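Local coordinates for protein BIM1 (Saccharomyces cerevisiae, PDB 2QJX) that binds microtubules and associates with their growing plus ends, represented here by the calponin homology domain of this EB1-family protein, at residues T60-Y63 with E64-T67; N68-I71 with L72-C75; S74-R78 with H79-K83. All coordinates share one frame; numbering follows the deposited sequence.

Contact 1: residues T60-Y63 with E64-T67; sequences TAEY and EFQT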
loop_
_atom_site.group_PDB
_atom_site.type_symbol
_atom_site.label_atom_id
_atom_site.label_comp_id
_atom_site.label_asym_id
_atom_site.label_seq_id
_atom_site.Cartn_x
_atom_site.Cartn_y
_atom_site.Cartn_z
ATOM N N THR A 60 5.639 -3.644 -13.126
ATOM C CA THR A 60 6.347 -4.907 -13.303
ATOM C C THR A 60 7.866 -4.714 -13.205
ATOM O O THR A 60 8.602 -5.668 -12.954
ATOM C CB THR A 60 5.981 -5.554 -14.677
ATOM O OG1 THR A 60 4.758 -6.288 -14.545
ATOM C CG2 THR A 60 7.076 -6.495 -15.157
ATOM N N ALA A 61 8.326 -3.479 -13.390
ATOM C CA ALA A 61 9.755 -3.160 -13.328
ATOM C C ALA A 61 10.134 -2.528 -11.985
ATOM O O ALA A 61 9.437 -1.645 -11.485
ATOM C CB ALA A 61 10.122 -2.225 -14.469
ATOM N N GLU A 62 11.252 -2.967 -11.414
ATOM C CA GLU A 62 11.682 -2.454 -10.119
ATOM C C GLU A 62 11.859 -0.944 -10.021
ATOM O O GLU A 62 11.609 -0.363 -8.966
ATOM C CB GLU A 62 12.979 -3.126 -9.666
ATOM C CG GLU A 62 13.454 -2.599 -8.317
ATOM C CD GLU A 62 14.701 -3.282 -7.812
ATOM O OE1 GLU A 62 14.643 -4.499 -7.531
ATOM O OE2 GLU A 62 15.737 -2.597 -7.691
ATOM N N TYR A 63 12.292 -0.300 -11.099
ATOM C CA TYR A 63 12.490 1.141 -11.037
ATOM C C TYR A 63 11.159 1.839 -10.793
ATOM O O TYR A 63 11.121 2.937 -10.238
ATOM C CB TYR A 63 13.167 1.653 -12.318
ATOM C CG TYR A 63 12.247 1.966 -13.473
ATOM C CD1 TYR A 63 11.574 3.186 -13.540
ATOM C CD2 TYR A 63 12.068 1.058 -14.513
ATOM C CE1 TYR A 63 10.751 3.494 -14.618
ATOM C CE2 TYR A 63 11.248 1.353 -15.592
ATOM C CZ TYR A 63 10.592 2.574 -15.639
ATOM O OH TYR A 63 9.786 2.876 -16.712
ATOM N N GLU A 64 10.069 1.190 -11.197
ATOM C CA GLU A 64 8.736 1.738 -10.990
ATOM C C GLU A 64 8.320 1.531 -9.533
ATOM O O GLU A 64 7.639 2.381 -8.960
ATOM C CB GLU A 64 7.723 1.072 -11.934
ATOM C CG GLU A 64 7.978 1.379 -13.409
ATOM C CD GLU A 64 6.987 0.699 -14.335
ATOM O OE1 GLU A 64 6.871 -0.541 -14.275
ATOM O OE2 GLU A 64 6.325 1.410 -15.122
ATOM N N PHE A 65 8.729 0.412 -8.932
ATOM C CA PHE A 65 8.398 0.152 -7.529
ATOM C C PHE A 65 9.061 1.235 -6.689
ATOM O O PHE A 65 8.507 1.694 -5.683
ATOM C CB PHE A 65 8.948 -1.196 -7.034
ATOM C CG PHE A 65 8.552 -2.386 -7.868
ATOM C CD1 PHE A 65 7.514 -2.312 -8.794
ATOM C CD2 PHE A 65 9.216 -3.598 -7.700
ATOM C CE1 PHE A 65 7.145 -3.430 -9.543
ATOM C CE2 PHE A 65 8.858 -4.721 -8.441
ATOM C CZ PHE A 65 7.820 -4.637 -9.367
ATOM N N GLN A 66 10.265 1.624 -7.100
ATOM C CA GLN A 66 11.028 2.641 -6.387
ATOM C C GLN A 66 10.237 3.937 -6.267
ATOM O O GLN A 66 10.275 4.598 -5.224
ATOM C CB GLN A 66 12.356 2.914 -7.096
ATOM C CG GLN A 66 13.425 3.493 -6.177
ATOM C CD GLN A 66 13.980 2.464 -5.201
ATOM O OE1 GLN A 66 14.511 1.429 -5.608
ATOM N NE2 GLN A 66 13.862 2.746 -3.910
ATOM N N THR A 67 9.533 4.296 -7.338
ATOM C CA THR A 67 8.714 5.502 -7.366
ATOM C C THR A 67 7.568 5.373 -6.371
ATOM O O THR A 67 7.224 6.331 -5.675
ATOM C CB THR A 67 8.129 5.747 -8.774
ATOM O OG1 THR A 67 9.172 6.182 -9.651
ATOM C CG2 THR A 67 7.032 6.807 -8.733
HETATM O O HOH W 1 5.705 -2.511 -15.453
HETATM O O HOH W 2 15.017 0.281 -8.128
HETATM O O HOH W 3 16.010 -0.968 -5.252
#
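Glu-64 folds back over the first turn of a helix and meets Ala-61, the N-cap residue. Glu-64 OE1 accepts a weak hydrogen bond from Ala-61 N at 3.4 Å, with an N-H...O angle of 158°. The same oxygen takes a proton from a water, which accepts a weak bond from Thr-60 N at 2.6 Å. In return, Glu-64 N donates to Ala-61 O at 2.9 Å. This amide stands well above the carbonyl plane. The side chain reaches back because CG lies anti to its own carbonyl carbon, beside the backbone N (chi1 -66°). Glu-64 CG also sits over one face of the Tyr-63 ring, 3.7 Å from its centroid, in a CH-pi contact. Phe-65 uses one ring face for two partners. Glu-62 CA makes a CH-pi contact 4.0 Å from the centroid of the Phe-65 ring, and Ala-61 O lies over the same face, 3.4 Å from Phe-65 CD1. On the outer side, two waters lie between Glu-62 OE2 and Gln-66 OE1. Carboxylates near the amino end of a helix probably gain from its dipole and from the backbone N-H groups there. Glu-64 and Phe-65 both touch Ala-59 in the preceding loop. The turn opens helix 62-78 of the calponin homology domain. Phe-65 is buried against Thr-35, just before helix 37-47, while Gln-66 touches Ile-91, just after helix 87-90.

Contact 2: residues N68-I71 with L72-C75; sequences NYKI and LQSC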
loop_
_atom_site.group_PDB
_atom_site.type_symbol
_atom_site.label_atom_id
_atom_site.label_comp_id
_atom_site.label_asym_id
_atom_site.label_seq_id
_atom_site.Cartn_x
_atom_site.Cartn_y
_atom_site.Cartn_z
ATOM N N ASN A 68 6.974 4.186 -6.302
ATOM C CA ASN A 68 5.875 3.971 -5.372
ATOM C C ASN A 68 6.358 4.151 -3.946
ATOM O O ASN A 68 5.686 4.773 -3.125
ATOM C CB ASN A 68 5.282 2.573 -5.547
ATOM C CG ASN A 68 4.643 2.388 -6.904
ATOM O OD1 ASN A 68 4.292 3.363 -7.569
ATOM N ND2 ASN A 68 4.470 1.137 -7.315
ATOM N N TYR A 69 7.534 3.617 -3.648
ATOM C CA TYR A 69 8.071 3.744 -2.304
ATOM C C TYR A 69 8.461 5.177 -1.947
ATOM O O TYR A 69 8.348 5.583 -0.792
ATOM C CB TYR A 69 9.247 2.784 -2.112
ATOM C CG TYR A 69 8.783 1.370 -1.875
ATOM C CD1 TYR A 69 8.911 0.389 -2.860
ATOM C CD2 TYR A 69 8.153 1.026 -0.681
ATOM C CE1 TYR A 69 8.414 -0.897 -2.658
ATOM C CE2 TYR A 69 7.655 -0.253 -0.470
ATOM C CZ TYR A 69 7.786 -1.207 -1.459
ATOM O OH TYR A 69 7.270 -2.464 -1.248
ATOM N N LYS A 70 8.904 5.958 -2.922
ATOM C CA LYS A 70 9.250 7.339 -2.623
ATOM C C LYS A 70 7.962 8.113 -2.330
ATOM O O LYS A 70 7.938 9.011 -1.485
ATOM C CB LYS A 70 10.042 7.947 -3.783
ATOM C CG LYS A 70 11.448 7.359 -3.846
ATOM C CD LYS A 70 12.340 7.988 -4.901
ATOM C CE LYS A 70 13.752 7.406 -4.800
ATOM N NZ LYS A 70 14.645 7.837 -5.912
ATOM N N ILE A 71 6.885 7.739 -3.012
ATOM C CA ILE A 71 5.584 8.366 -2.790
ATOM C C ILE A 71 5.096 7.963 -1.400
ATOM O O ILE A 71 4.560 8.792 -0.663
ATOM C CB ILE A 71 4.551 7.911 -3.854
ATOM C CG1 ILE A 71 4.859 8.585 -5.195
ATOM C CG2 ILE A 71 3.126 8.258 -3.396
ATOM C CD1 ILE A 71 4.072 8.017 -6.389
ATOM N N LEU A 72 5.288 6.693 -1.042
ATOM C CA LEU A 72 4.871 6.199 0.272
ATOM C C LEU A 72 5.679 6.891 1.366
ATOM O O LEU A 72 5.132 7.332 2.381
ATOM C CB LEU A 72 5.082 4.681 0.369
ATOM C CG LEU A 72 4.564 4.004 1.641
ATOM C CD1 LEU A 72 3.046 4.023 1.634
ATOM C CD2 LEU A 72 5.067 2.560 1.718
ATOM N N GLN A 73 6.989 6.989 1.164
ATOM C CA GLN A 73 7.837 7.639 2.150
ATOM C C GLN A 73 7.456 9.101 2.331
ATOM O O GLN A 73 7.459 9.608 3.451
ATOM C CB GLN A 73 9.311 7.511 1.752
ATOM C CG GLN A 73 9.910 6.163 2.132
ATOM C CD GLN A 73 11.329 5.981 1.633
ATOM O OE1 GLN A 73 12.200 5.506 2.364
ATOM N NE2 GLN A 73 11.566 6.343 0.377
ATOM N N SER A 74 7.126 9.773 1.229
ATOM C CA SER A 74 6.732 11.177 1.282
ATOM C C SER A 74 5.446 11.344 2.074
ATOM O O SER A 74 5.273 12.334 2.785
ATOM C CB SER A 74 6.550 11.730 -0.131
ATOM O OG SER A 74 7.814 11.881 -0.748
ATOM N N CYS A 75 4.543 10.376 1.944
ATOM C CA CYS A 75 3.288 10.408 2.684
ATOM C C CYS A 75 3.583 10.304 4.179
ATOM O O CYS A 75 3.039 11.069 4.980
ATOM C CB CYS A 75 2.384 9.248 2.255
ATOM S SG CYS A 75 0.845 9.123 3.188
#
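Four i-to-i+4 backbone hydrogen bonds run in sequence here, from Leu-72 N to Asn-68 O through Cys-75 N to Ile-71 O, in regular alpha-helix. Lys-70 O accepts twice from Ser-74. Ser-74 N lies 2.9 Å from Lys-70 O and Ser-74 OG 3.0 Å from it, and they come from opposite faces of the carbonyl plane. Ser-74 OG reaches back because it stands anti to its own carbonyl carbon (chi1 -72°). On the buried side, Tyr-69 and Leu-72 lie side by side and point the same way. Leu-72 CD2 approaches Tyr-69 CD2 obliquely at 4.2 Å.

This is the central part of helix 62-78, a long helix of the calponin homology fold, an all-helical domain. Leu-72 touches both Met-43 of helix 37-47 and Phe-101 of helix 95-112, and Tyr-69 also reaches both helices, with its OH hydrogen-bonded to Gly-34 O. Asn-68 turns its amide away from the next turn: OD1 accepts from Lys-56 N and ND2 donates to Thr-35 O, so both ends of this buried group are satisfied by loop backbone.

Gln-73 lies back along the preceding turn and touches Val-87 of helix 87-90. Gln-73 CG is 3.4 Å from Tyr-69 O, and Gln-73 NE2 comes within 3.9 Å of Lys-70 CA. Replacing it with an alanine would probably uncover part of the Tyr-69 carbonyl and open a gap beside Val-87.

Contact 3: residues S74-R78 with H79-K83; sequences SCFSR and HGIEK
Helix 62-78 ends in a Schellman motif, in which Ile-81 N donates back to Phe-76 O at 2.8 Å and Gly-80 N to Ser-77 O at 3.2 Å. Gly-80 has a positive phi of 68°, which favours glycine and turns the chain out of the helix. One residue earlier, His-79 N still makes a helical bond to Cys-75 O. The Phe-76 side chain then crosses Ile-81 obliquely, with Phe-76 CD1 3.6 Å from Ile-81 CG2. Lys-83 O comes to the edge of the same ring, near its plane and 3.5 Å from Phe-76 CD1. Lys-83 CB lies 3.9 Å from Phe-76 CE1. The Lys-83 amine goes further, to a cation-pi contact with Trp-104. Cys-75 SG meets the edge of the His-79 ring in its plane, 3.7 Å from His-79 CD2. The sulfur stands anti to its backbone nitrogen (chi1 176°), which brings it to the edge of the imidazole. Arg-78 and His-79 run side by side, their planes 69° apart. They share Asp-49: Arg-78 NE forms a salt bridge to OD2, and His-79 NE2 is hydrogen-bonded to OD1. Tyr-47 stacks on the imidazole. With both carboxylate oxygens engaged, Asp-49 probably offsets the arginine charge and favours a proton on His-79 NE2. Polar bonds thus tie one flank of the helix end, and apolar packing around Phe-76 holds the other.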
loop_
_atom_site.group_PDB
_atom_site.type_symbol
_atom_site.label_atom_id
_atom_site.label_comp_id
_atom_site.label_asym_id
_atom_site.label_seq_id
_atom_site.Cartn_x
_atom_site.Cartn_y
_atom_site.Cartn_z
ATOM N N SER A 74 7.126 9.773 1.229
ATOM C CA SER A 74 6.732 11.177 1.282
ATOM C C SER A 74 5.446 11.344 2.074
ATOM O O SER A 74 5.273 12.334 2.785
ATOM C CB SER A 74 6.550 11.730 -0.131
ATOM O OG SER A 74 7.814 11.881 -0.748
ATOM N N CYS A 75 4.543 10.376 1.944
ATOM C CA CYS A 75 3.288 10.408 2.684
ATOM C C CYS A 75 3.583 10.304 4.179
ATOM O O CYS A 75 3.039 11.069 4.980
ATOM C CB CYS A 75 2.384 9.248 2.255
ATOM S SG CYS A 75 0.845 9.123 3.188
ATOM N N PHE A 76 4.441 9.359 4.560
ATOM C CA PHE A 76 4.790 9.205 5.971
ATOM C C PHE A 76 5.389 10.492 6.532
ATOM O O PHE A 76 5.054 10.922 7.641
ATOM C CB PHE A 76 5.801 8.062 6.165
ATOM C CG PHE A 76 5.181 6.692 6.222
ATOM C CD1 PHE A 76 5.500 5.821 7.260
ATOM C CD2 PHE A 76 4.311 6.256 5.230
ATOM C CE1 PHE A 76 4.963 4.534 7.309
ATOM C CE2 PHE A 76 3.768 4.971 5.267
ATOM C CZ PHE A 76 4.093 4.107 6.308
ATOM N N SER A 77 6.287 11.097 5.765
ATOM C CA SER A 77 6.946 12.329 6.181
ATOM C C SER A 77 5.956 13.487 6.294
ATOM O O SER A 77 5.940 14.211 7.293
ATOM C CB SER A 77 8.052 12.682 5.182
ATOM O OG SER A 77 8.648 13.931 5.489
ATOM N N ARG A 78 5.124 13.649 5.270
ATOM C CA ARG A 78 4.134 14.722 5.249
ATOM C C ARG A 78 3.211 14.678 6.466
ATOM O O ARG A 78 2.910 15.713 7.069
ATOM C CB ARG A 78 3.305 14.638 3.959
ATOM C CG ARG A 78 2.177 15.667 3.867
ATOM C CD ARG A 78 1.544 15.748 2.461
ATOM N NE ARG A 78 0.904 14.505 2.023
ATOM C CZ ARG A 78 1.501 13.568 1.288
ATOM N NH1 ARG A 78 2.758 13.723 0.897
ATOM N NH2 ARG A 78 0.836 12.474 0.933
ATOM N N HIS A 79 2.776 13.477 6.833
ATOM C CA HIS A 79 1.869 13.305 7.962
ATOM C C HIS A 79 2.521 13.033 9.309
ATOM O O HIS A 79 1.824 12.794 10.299
ATOM C CB HIS A 79 0.868 12.195 7.653
ATOM C CG HIS A 79 -0.061 12.529 6.531
ATOM N ND1 HIS A 79 -0.950 13.580 6.591
ATOM C CD2 HIS A 79 -0.219 11.973 5.306
ATOM C CE1 HIS A 79 -1.613 13.660 5.453
ATOM N NE2 HIS A 79 -1.188 12.696 4.656
ATOM N N GLY A 80 3.846 13.066 9.349
ATOM C CA GLY A 80 4.556 12.835 10.595
ATOM C C GLY A 80 4.451 11.422 11.140
ATOM O O GLY A 80 4.492 11.217 12.356
ATOM N N ILE A 81 4.309 10.444 10.253
ATOM C CA ILE A 81 4.213 9.045 10.665
ATOM C C ILE A 81 5.636 8.581 10.974
ATOM O O ILE A 81 6.507 8.611 10.105
ATOM C CB ILE A 81 3.607 8.170 9.536
ATOM C CG1 ILE A 81 2.287 8.785 9.046
ATOM C CG2 ILE A 81 3.373 6.752 10.034
ATOM C CD1 ILE A 81 1.281 9.064 10.152
ATOM N N GLU A 82 5.869 8.157 12.213
ATOM C CA GLU A 82 7.202 7.730 12.637
ATOM C C GLU A 82 7.604 6.304 12.253
ATOM O O GLU A 82 8.795 5.981 12.225
ATOM C CB GLU A 82 7.338 7.935 14.151
ATOM C CG GLU A 82 7.297 9.407 14.560
ATOM C CD GLU A 82 7.118 9.611 16.053
ATOM O OE1 GLU A 82 7.915 9.052 16.836
ATOM O OE2 GLU A 82 6.179 10.338 16.446
ATOM N N LYS A 83 6.620 5.462 11.948
ATOM C CA LYS A 83 6.868 4.071 11.555
ATOM C C LYS A 83 7.956 3.969 10.493
ATOM O O LYS A 83 7.982 4.764 9.556
ATOM C CB LYS A 83 5.586 3.446 11.000
ATOM C CG LYS A 83 5.785 2.071 10.356
ATOM C CD LYS A 83 5.903 0.973 11.403
ATOM C CE LYS A 83 6.156 -0.391 10.765
ATOM N NZ LYS A 83 7.554 -0.526 10.258
#

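All three contacts follow one another along helix 62-78 of the calponin homology domain. Contact 1 holds its start, contact 2 its middle, and contact 3 its end and the loop leading to helix 87-90. The centres of contacts 1 and 2 are about 12 Å apart, those of contacts 2 and 3 about 9 Å, and those of contacts 1 and 3 about 21 Å. Contacts 2 and 3 share Ser-74 and Cys-75. Contacts 1 and 3 do not touch, their nearest atoms being about 7 Å apart. Contact 1 is a surface contact, whereas contacts 2 and 3 are partly buried and pack on helices 37-47 and 95-112 within this microtubule-binding protein.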